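PDB 3E10: putative NADH Oxidase, which binds flavin mononucleotide and, as a member of the nitroreductase family, probably acts as an FMN-dependent oxidoreductase. Local coordinates for residues B[47-52]-B[70-75]. Residues are numbered along the deposited sequence; the frame is centred on the assembly and turned at random.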
loop_
_atom_site.group_PDB
_atom_site.type_symbol
_atom_site.label_atom_id
_atom_site.label_comp_id
_atom_site.label_asym_id
_atom_site.label_seq_id
_atom_site.Cartn_x
_atom_site.Cartn_y
_atom_site.Cartn_z
ATOM N N VAL B 47 -9.620 11.701 -12.519
ATOM C CA VAL B 47 -8.498 12.602 -12.569
ATOM C C VAL B 47 -9.072 13.993 -12.773
ATOM O O VAL B 47 -9.834 14.205 -13.744
ATOM C CB VAL B 47 -7.570 12.245 -13.732
ATOM C CG1 VAL B 47 -6.452 13.276 -13.857
ATOM C CG2 VAL B 47 -7.031 10.793 -13.556
ATOM N N LEU B 48 -8.754 14.914 -11.860
ATOM C CA LEU B 48 -9.218 16.307 -11.944
ATOM C C LEU B 48 -8.056 17.275 -12.101
ATOM O O LEU B 48 -7.060 17.215 -11.371
ATOM C CB LEU B 48 -9.984 16.706 -10.703
ATOM C CG LEU B 48 -11.274 15.967 -10.341
ATOM C CD1 LEU B 48 -10.976 14.626 -9.593
ATOM C CD2 LEU B 48 -12.169 16.884 -9.527
ATOM N N GLU B 49 -8.212 18.180 -13.070
ATOM C CA GLU B 49 -7.361 19.350 -13.223
ATOM C C GLU B 49 -8.157 20.659 -13.193
ATOM O O GLU B 49 -7.563 21.739 -13.224
ATOM C CB GLU B 49 -6.560 19.262 -14.526
ATOM C CG GLU B 49 -5.534 18.145 -14.536
ATOM C CD GLU B 49 -4.576 18.263 -15.723
ATOM O OE1 GLU B 49 -3.614 19.088 -15.645
ATOM O OE2 GLU B 49 -4.808 17.552 -16.742
ATOM N N ASP B 50 -9.486 20.577 -13.134
ATOM C CA ASP B 50 -10.301 21.791 -13.074
ATOM C C ASP B 50 -10.204 22.382 -11.684
ATOM O O ASP B 50 -10.629 21.775 -10.712
ATOM C CB ASP B 50 -11.750 21.497 -13.393
ATOM C CG ASP B 50 -12.605 22.744 -13.346
ATOM O OD1 ASP B 50 -12.532 23.525 -14.313
ATOM O OD2 ASP B 50 -13.304 22.965 -12.340
ATOM N N ARG B 51 -9.672 23.592 -11.577
ATOM C CA ARG B 51 -9.366 24.130 -10.278
ATOM C C ARG B 51 -10.633 24.382 -9.440
ATOM O O ARG B 51 -10.644 24.137 -8.239
ATOM C CB ARG B 51 -8.415 25.325 -10.418
ATOM C CG ARG B 51 -6.880 24.880 -10.583
ATOM C CD ARG B 51 -6.303 24.314 -9.233
ATOM N NE ARG B 51 -6.740 25.243 -8.217
ATOM C CZ ARG B 51 -7.108 24.962 -6.984
ATOM N NH1 ARG B 51 -7.006 23.757 -6.458
ATOM N NH2 ARG B 51 -7.536 25.955 -6.227
ATOM N N GLU B 52 -11.733 24.786 -10.073
ATOM C CA GLU B 52 -12.974 24.939 -9.341
ATOM C C GLU B 52 -13.478 23.604 -8.756
ATOM O O GLU B 52 -13.944 23.543 -7.614
ATOM C CB GLU B 52 -14.053 25.514 -10.248
ATOM C CG GLU B 52 -15.351 25.753 -9.544
ATOM N N ALA B 70 -3.793 22.392 -4.901
ATOM C CA ALA B 70 -3.346 21.328 -5.782
ATOM C C ALA B 70 -3.783 21.569 -7.218
ATOM O O ALA B 70 -4.958 21.856 -7.455
ATOM C CB ALA B 70 -3.918 19.967 -5.307
ATOM N N PRO B 71 -2.859 21.469 -8.181
ATOM C CA PRO B 71 -3.265 21.491 -9.573
ATOM C C PRO B 71 -3.777 20.170 -10.139
ATOM O O PRO B 71 -4.232 20.131 -11.291
ATOM C CB PRO B 71 -1.956 21.817 -10.293
ATOM C CG PRO B 71 -0.912 21.128 -9.433
ATOM C CD PRO B 71 -1.388 21.444 -8.057
ATOM N N LEU B 72 -3.680 19.104 -9.340
ATOM C CA LEU B 72 -4.121 17.792 -9.765
ATOM C C LEU B 72 -4.700 17.071 -8.562
ATOM O O LEU B 72 -4.138 17.134 -7.467
ATOM C CB LEU B 72 -2.934 16.959 -10.277
ATOM C CG LEU B 72 -3.183 15.516 -10.727
ATOM C CD1 LEU B 72 -4.114 15.460 -11.919
ATOM C CD2 LEU B 72 -1.852 14.845 -11.063
ATOM N N ALA B 73 -5.820 16.407 -8.782
ATOM C CA ALA B 73 -6.351 15.456 -7.790
ATOM C C ALA B 73 -6.690 14.152 -8.480
ATOM O O ALA B 73 -7.182 14.156 -9.622
ATOM C CB ALA B 73 -7.620 16.019 -7.107
ATOM N N ILE B 74 -6.429 13.037 -7.796
ATOM C CA ILE B 74 -6.806 11.716 -8.316
ATOM C C ILE B 74 -7.692 11.059 -7.260
ATOM O O ILE B 74 -7.249 10.829 -6.127
ATOM C CB ILE B 74 -5.576 10.823 -8.637
ATOM C CG1 ILE B 74 -4.595 11.572 -9.555
ATOM C CG2 ILE B 74 -6.055 9.475 -9.268
ATOM C CD1 ILE B 74 -3.227 10.835 -9.785
ATOM N N VAL B 75 -8.950 10.806 -7.630
ATOM C CA VAL B 75 -9.871 10.084 -6.755
ATOM C C VAL B 75 -9.747 8.586 -7.054
ATOM O O VAL B 75 -9.925 8.173 -8.185
ATOM C CB VAL B 75 -11.323 10.561 -6.925
ATOM C CG1 VAL B 75 -12.278 9.892 -5.890
ATOM C CG2 VAL B 75 -11.433 12.090 -6.825
HETATM O O HOH W 1 -2.224 19.601 -13.270
HETATM O O HOH W 2 -5.124 22.362 -12.547
#
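The carbonyl oxygen of Pro71 is gripped by two waters: one bridges to Glu49 OE1, and the second lies 2.7 Å from Pro71 O and bridges to Glu49 O. The waters link the chains just beyond the last strand pair. Before that point Leu48 and Ala73 form an antiparallel hydrogen-bonded pair: Leu48 N gives Ala73 O an almost straight bond of 2.8 Å (177° at the hydrogen), and Ala73 N answers to Leu48 O. Farther out, turns about chi2 and chi3 bring CD and NE of Arg51 back toward Ala70. Arg51 NH1 donates to Ala70 O at 3.0 Å, the oxygen lying at the guanidinium edge, 25° out of its plane. One sheet face brings Val47 CG1 (anti to its backbone N, chi1 175°) within 3.7 Å of Leu72 CD1; on the other, Leu48 CD1 meets Val75 CG2 at 3.8 Å. Helix 21-32 packs on the first pair through Ile24, helix 51-57 on the second. Strand 43-48 edges this chain's antiparallel sheet beside 72-79, and at Val47 a parallel strand of the second subunit extends it. Glu49 OE2 also forms a salt bridge with Lys21 NZ, and Arg51 NH1 bonds Leu67 O. Direct bonds thus fix the strand register, whereas water and a guanidinium satisfy the carbonyls beyond it.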